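Local coordinates for protein Myo-inositol phosphohydrolase (Mitsuokella multacida, PDB 4WU3) that probably removes phosphate from phytate and related inositol phosphates as a phosphatase of the protein-tyrosine-phosphatase-like phytase family, and binds inositol-(1,3,4,5)-tetrakisphosphate, at residues Ala49-Arg54 with Ala133-Ala138; Gly375-Pro380 with Ile567-Tyr572. The protein carries 2 engineered substitutions. One frame throughout, in Å; residues are numbered along the deposited sequence.

Contact 1. Residues Ala49-Arg54 with Ala133-Ala138; sequences ALKIDR and AVSWFA
Asp-53 and Arg-54 both face Ala-133 across a pair of antiparallel strands, a classic beta bulge that ends a regular ladder running back to Ala-49 and Phe-137. Strand 49-54 lies between strand 132-137 and Tyr-172, which is hydrogen-bonded to Leu-50 and Ile-52 through the backbone. At the bulge one carbonyl oxygen serves two donors: Ala-133 O takes Asp-53 N at 2.6 Å and, from the same face of its plane, Arg-54 N at 3.2 Å.

The tight part lies beside it, on the buried face carrying Lys-51, Ser-135 and Phe-137. Asp-53 OD1 accepts from Ser-135 OG (2.6 Å) through its syn lone pair, and Lys-51 NZ meets the same oxygen at 2.8 Å in a salt bridge. Lys-51 can fold back this way because its chain bends at chi2 (86°), which lays the methylenes over Ser-135 and the CB of Phe-137. Asp-53 OD2 turns to Arg-122, so the carboxylate is gripped at both oxygens. With an alanine at Asp-53, Ser-135 OG would probably lose this acceptor, and Lys-51 and Arg-122 the carboxylate they share. Farther along this face Arg-54 turns its guanidinium away from Ala-133 to Glu-101.

The face of Leu-50, Ile-52, Val-134 and Trp-136 is more open, since Leu-50 and Ile-52 are partly exposed, although Ile-171 packs on both. Across the pair its packing centres on one methyl: Leu-50 CD1 touches Val-134 CB at 3.8 Å and makes a CH-pi contact over the face of Trp-136, 14° off the ring normal and 3.8 Å from the six-membered ring's centroid.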
loop_
_atom_site.group_PDB
_atom_site.type_symbol
_atom_site.label_atom_id
_atom_site.label_comp_id
_atom_site.label_asym_id
_atom_site.label_seq_id
_atom_site.Cartn_x
_atom_site.Cartn_y
_atom_site.Cartn_z
ATOM N N ALA A 49 20.913 10.019 6.718
ATOM C CA ALA A 49 21.803 10.148 7.863
ATOM C C ALA A 49 22.546 8.860 8.167
ATOM O O ALA A 49 21.953 7.781 8.232
ATOM C CB ALA A 49 21.024 10.608 9.077
ATOM N N LEU A 50 23.858 8.970 8.348
ATOM C CA LEU A 50 24.648 7.817 8.739
ATOM C C LEU A 50 24.423 7.656 10.214
ATOM O O LEU A 50 24.662 8.587 10.968
ATOM C CB LEU A 50 26.130 8.027 8.437
ATOM C CG LEU A 50 27.102 6.925 8.888
ATOM C CD1 LEU A 50 26.705 5.563 8.336
ATOM C CD2 LEU A 50 28.525 7.254 8.462
ATOM N N LYS A 51 23.950 6.486 10.632
ATOM C CA LYS A 51 23.690 6.263 12.043
ATOM C C LYS A 51 24.093 4.871 12.496
ATOM O O LYS A 51 24.359 3.980 11.684
ATOM C CB LYS A 51 22.220 6.529 12.377
ATOM C CG LYS A 51 21.238 5.672 11.604
ATOM C CD LYS A 51 20.992 4.328 12.263
ATOM C CE LYS A 51 19.632 3.792 11.825
ATOM N NZ LYS A 51 19.354 2.428 12.334
ATOM N N ILE A 52 24.133 4.713 13.814
ATOM C CA ILE A 52 24.524 3.472 14.449
ATOM C C ILE A 52 23.342 2.498 14.503
ATOM O O ILE A 52 22.273 2.839 14.991
ATOM C CB ILE A 52 25.068 3.761 15.864
ATOM C CG1 ILE A 52 26.373 4.564 15.771
ATOM C CG2 ILE A 52 25.295 2.479 16.648
ATOM C CD1 ILE A 52 26.868 5.122 17.091
ATOM N N ASP A 53 23.542 1.294 13.971
ATOM C CA ASP A 53 22.534 0.245 14.020
ATOM C C ASP A 53 22.708 -0.565 15.303
ATOM O O ASP A 53 21.761 -0.752 16.075
ATOM C CB ASP A 53 22.682 -0.706 12.820
ATOM C CG ASP A 53 22.317 -0.067 11.484
ATOM O OD1 ASP A 53 21.537 0.902 11.451
ATOM O OD2 ASP A 53 22.812 -0.567 10.451
ATOM N N ARG A 54 23.932 -1.065 15.502
ATOM C CA ARG A 54 24.278 -1.878 16.665
ATOM C C ARG A 54 25.650 -1.497 17.219
ATOM O O ARG A 54 26.666 -1.623 16.536
ATOM C CB ARG A 54 24.309 -3.368 16.305
ATOM C CG ARG A 54 23.042 -3.915 15.656
ATOM C CD ARG A 54 21.849 -3.805 16.580
ATOM N NE ARG A 54 21.991 -4.716 17.706
ATOM C CZ ARG A 54 21.131 -4.806 18.710
ATOM N NH1 ARG A 54 20.051 -4.048 18.741
ATOM N NH2 ARG A 54 21.351 -5.672 19.681
ATOM N N ALA A 133 27.896 -1.677 13.803
ATOM C CA ALA A 133 27.063 -1.690 12.610
ATOM C C ALA A 133 26.449 -0.329 12.405
ATOM O O ALA A 133 25.861 0.250 13.317
ATOM C CB ALA A 133 25.977 -2.750 12.703
ATOM N N VAL A 134 26.586 0.168 11.185
ATOM C CA VAL A 134 26.026 1.459 10.807
ATOM C C VAL A 134 25.228 1.336 9.518
ATOM O O VAL A 134 25.413 0.394 8.745
ATOM C CB VAL A 134 27.141 2.490 10.590
ATOM C CG1 VAL A 134 27.997 2.595 11.837
ATOM C CG2 VAL A 134 27.982 2.100 9.386
ATOM N N SER A 135 24.344 2.294 9.279
ATOM C CA SER A 135 23.557 2.287 8.051
ATOM C C SER A 135 23.155 3.696 7.683
ATOM O O SER A 135 23.197 4.585 8.509
ATOM C CB SER A 135 22.299 1.416 8.207
ATOM O OG SER A 135 21.367 2.016 9.092
ATOM N N TRP A 136 22.764 3.879 6.430
ATOM C CA TRP A 136 22.289 5.157 5.955
ATOM C C TRP A 136 20.770 5.198 6.039
ATOM O O TRP A 136 20.058 4.470 5.333
ATOM C CB TRP A 136 22.800 5.425 4.531
ATOM C CG TRP A 136 24.216 5.854 4.538
ATOM C CD1 TRP A 136 24.685 7.137 4.516
ATOM C CD2 TRP A 136 25.366 5.008 4.619
ATOM N NE1 TRP A 136 26.058 7.138 4.560
ATOM C CE2 TRP A 136 26.497 5.842 4.628
ATOM C CE3 TRP A 136 25.547 3.624 4.678
ATOM C CZ2 TRP A 136 27.788 5.340 4.688
ATOM C CZ3 TRP A 136 26.826 3.129 4.744
ATOM C CH2 TRP A 136 27.934 3.986 4.744
ATOM N N PHE A 137 20.284 6.057 6.927
ATOM C CA PHE A 137 18.866 6.112 7.233
ATOM C C PHE A 137 18.169 7.343 6.649
ATOM O O PHE A 137 18.608 8.472 6.838
ATOM C CB PHE A 137 18.675 6.084 8.749
ATOM C CG PHE A 137 17.242 6.139 9.176
ATOM C CD1 PHE A 137 16.506 4.991 9.325
ATOM C CD2 PHE A 137 16.637 7.347 9.429
ATOM C CE1 PHE A 137 15.179 5.051 9.720
ATOM C CE2 PHE A 137 15.320 7.411 9.823
ATOM C CZ PHE A 137 14.586 6.266 9.963
ATOM N N ALA A 138 17.082 7.097 5.931
ATOM C CA ALA A 138 16.125 8.134 5.558
ATOM C C ALA A 138 14.782 7.824 6.233
ATOM O O ALA A 138 14.593 6.731 6.777
ATOM C CB ALA A 138 15.954 8.176 4.044
#

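Contact 2. Residues Gly375-Pro380 with Ile567-Tyr572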
loop_
_atom_site.group_PDB
_atom_site.type_symbol
_atom_site.label_atom_id
_atom_site.label_comp_id
_atom_site.label_asym_id
_atom_site.label_seq_id
_atom_site.Cartn_x
_atom_site.Cartn_y
_atom_site.Cartn_z
ATOM N N GLY A 375 35.313 18.543 -13.699
ATOM C CA GLY A 375 36.496 18.580 -14.558
ATOM C C GLY A 375 36.298 19.356 -15.853
ATOM O O GLY A 375 37.213 19.464 -16.666
ATOM N N PHE A 376 35.104 19.890 -16.065
ATOM C CA PHE A 376 34.819 20.530 -17.343
ATOM C C PHE A 376 35.634 21.793 -17.568
ATOM O O PHE A 376 35.638 22.706 -16.740
ATOM C CB PHE A 376 33.342 20.885 -17.500
ATOM C CG PHE A 376 33.072 21.745 -18.704
ATOM C CD1 PHE A 376 33.120 21.205 -19.975
ATOM C CD2 PHE A 376 32.828 23.105 -18.564
ATOM C CE1 PHE A 376 32.904 21.992 -21.086
ATOM C CE2 PHE A 376 32.607 23.900 -19.674
ATOM C CZ PHE A 376 32.645 23.341 -20.939
ATOM N N THR A 377 36.305 21.844 -18.711
ATOM C CA THR A 377 36.948 23.066 -19.152
ATOM C C THR A 377 36.552 23.394 -20.579
ATOM O O THR A 377 36.394 22.505 -21.408
ATOM C CB THR A 377 38.482 22.990 -19.072
ATOM O OG1 THR A 377 39.022 24.170 -19.669
ATOM C CG2 THR A 377 39.020 21.773 -19.806
ATOM N N PRO A 378 36.381 24.685 -20.870
ATOM C CA PRO A 378 36.064 25.098 -22.236
ATOM C C PRO A 378 37.278 25.025 -23.169
ATOM O O PRO A 378 37.123 25.121 -24.388
ATOM C CB PRO A 378 35.567 26.538 -22.068
ATOM C CG PRO A 378 36.130 27.008 -20.766
ATOM C CD PRO A 378 36.391 25.805 -19.914
ATOM N N THR A 379 38.464 24.812 -22.605
ATOM C CA THR A 379 39.699 24.852 -23.387
ATOM C C THR A 379 40.599 23.646 -23.115
ATOM O O THR A 379 41.734 23.800 -22.668
ATOM C CB THR A 379 40.502 26.143 -23.092
ATOM O OG1 THR A 379 40.879 26.183 -21.706
ATOM C CG2 THR A 379 39.673 27.373 -23.415
ATOM N N PRO A 380 40.096 22.434 -23.388
ATOM C CA PRO A 380 40.895 21.238 -23.170
ATOM C C PRO A 380 41.928 21.083 -24.267
ATOM O O PRO A 380 41.781 21.666 -25.338
ATOM C CB PRO A 380 39.869 20.115 -23.260
ATOM C CG PRO A 380 38.874 20.633 -24.236
ATOM C CD PRO A 380 38.807 22.125 -24.024
ATOM N N ILE A 567 39.586 15.028 -21.499
ATOM C CA ILE A 567 38.930 14.021 -22.332
ATOM C C ILE A 567 37.417 14.282 -22.369
ATOM O O ILE A 567 36.820 14.441 -23.438
ATOM C CB ILE A 567 39.165 12.606 -21.779
ATOM C CG1 ILE A 567 40.650 12.231 -21.836
ATOM C CG2 ILE A 567 38.322 11.593 -22.531
ATOM C CD1 ILE A 567 41.166 11.912 -23.224
ATOM N N LEU A 568 36.793 14.328 -21.199
ATOM C CA LEU A 568 35.343 14.502 -21.136
ATOM C C LEU A 568 34.931 15.828 -21.756
ATOM O O LEU A 568 33.922 15.928 -22.462
ATOM C CB LEU A 568 34.852 14.398 -19.690
ATOM C CG LEU A 568 35.111 13.033 -19.050
ATOM C CD1 LEU A 568 34.393 12.918 -17.717
ATOM C CD2 LEU A 568 34.702 11.885 -19.965
ATOM N N SER A 569 35.729 16.851 -21.506
ATOM C CA SER A 569 35.440 18.169 -22.039
ATOM C C SER A 569 35.523 18.207 -23.574
ATOM O O SER A 569 34.618 18.706 -24.238
ATOM C CB SER A 569 36.374 19.195 -21.407
ATOM O OG SER A 569 36.172 19.248 -19.997
ATOM N N ARG A 570 36.578 17.659 -24.158
ATOM C CA ARG A 570 36.666 17.714 -25.601
ATOM C C ARG A 570 35.638 16.805 -26.277
ATOM O O ARG A 570 35.061 17.188 -27.301
ATOM C CB ARG A 570 38.082 17.428 -26.088
ATOM C CG ARG A 570 38.591 16.018 -25.873
ATOM C CD ARG A 570 40.105 16.056 -25.862
ATOM N NE ARG A 570 40.705 14.776 -26.198
ATOM C CZ ARG A 570 42.006 14.600 -26.356
ATOM N NH1 ARG A 570 42.486 13.423 -26.660
ATOM N NH2 ARG A 570 42.840 15.602 -26.214
ATOM N N GLN A 571 35.368 15.628 -25.707
ATOM C CA GLN A 571 34.311 14.764 -26.261
ATOM C C GLN A 571 32.940 15.470 -26.202
ATOM O O GLN A 571 32.102 15.299 -27.096
ATOM C CB GLN A 571 34.265 13.402 -25.558
ATOM C CG GLN A 571 35.471 12.505 -25.823
ATOM C CD GLN A 571 35.778 12.337 -27.299
ATOM O OE1 GLN A 571 34.882 12.307 -28.145
ATOM N NE2 GLN A 571 37.055 12.232 -27.615
ATOM N N TYR A 572 32.724 16.268 -25.161
ATOM C CA TYR A 572 31.523 17.089 -25.070
ATOM C C TYR A 572 31.577 18.182 -26.125
ATOM O O TYR A 572 30.624 18.366 -26.897
ATOM C CB TYR A 572 31.362 17.717 -23.674
ATOM C CG TYR A 572 30.274 18.772 -23.612
ATOM C CD1 TYR A 572 28.946 18.414 -23.548
ATOM C CD2 TYR A 572 30.582 20.125 -23.641
ATOM C CE1 TYR A 572 27.946 19.364 -23.509
ATOM C CE2 TYR A 572 29.587 21.088 -23.592
ATOM C CZ TYR A 572 28.264 20.698 -23.528
ATOM O OH TYR A 572 27.248 21.638 -23.476
#
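Thr-377 N donates to Ser-569 OG at 2.9 Å, the one hydrogen bond between residues 375-380 and 567-572, and with an angle of 164° at the hydrogen it is nearly straight. The serine hydroxyl is itself bonded to Gly-565 O, one turn back along the helix. That position follows from chi1 (-62°), which sets OG beside its own backbone N. Thr-377 OG1 plays a different part, accepting from Thr-379 N at 3.1 Å.

This is an ST turn, and it shapes the loop between its two points of apolar contact with the helix. At one of them Phe-376 and Tyr-572 meet obliquely, their planes at 90° and Phe-376 CE1 3.9 Å from Tyr-572 CD2. Tyr-572 is held from its far end by a bond between OH and Asn-368 N. At the other, the Pro-380 ring lies against the helix backbone, its CG 3.8 Å from Arg-570 N.

Charge plays no part between the two segments. The extended chain of Arg-570 carries its guanidinium away from the proline to a salt bridge with Asp-555 on helix 545-558, while NH2 bonds to the carbonyl oxygens of Thr-381 and Lys-383.

How the contacts relate
The two contacts follow one another along the chain, contact 1 closing before contact 2 opens. Their centres are 38 Å apart and their nearest atoms about 23 Å, so neither touches the other. Both stand back from bound inositol tetrakisphosphate: the side chain of Phe-137 is about 10 Å from one ligand molecule, and that of Tyr-572 about 11 Å from one. In contact 2 the link to the pocket is indirect, since Ile-567 and Leu-568 pack on helix 545-558, whose first residues, Gly-545 and Arg-546, line it. In contact 1, Lys-51 and Asp-53 touch Tyr-243, within the first tyrosine-phosphatase-like region.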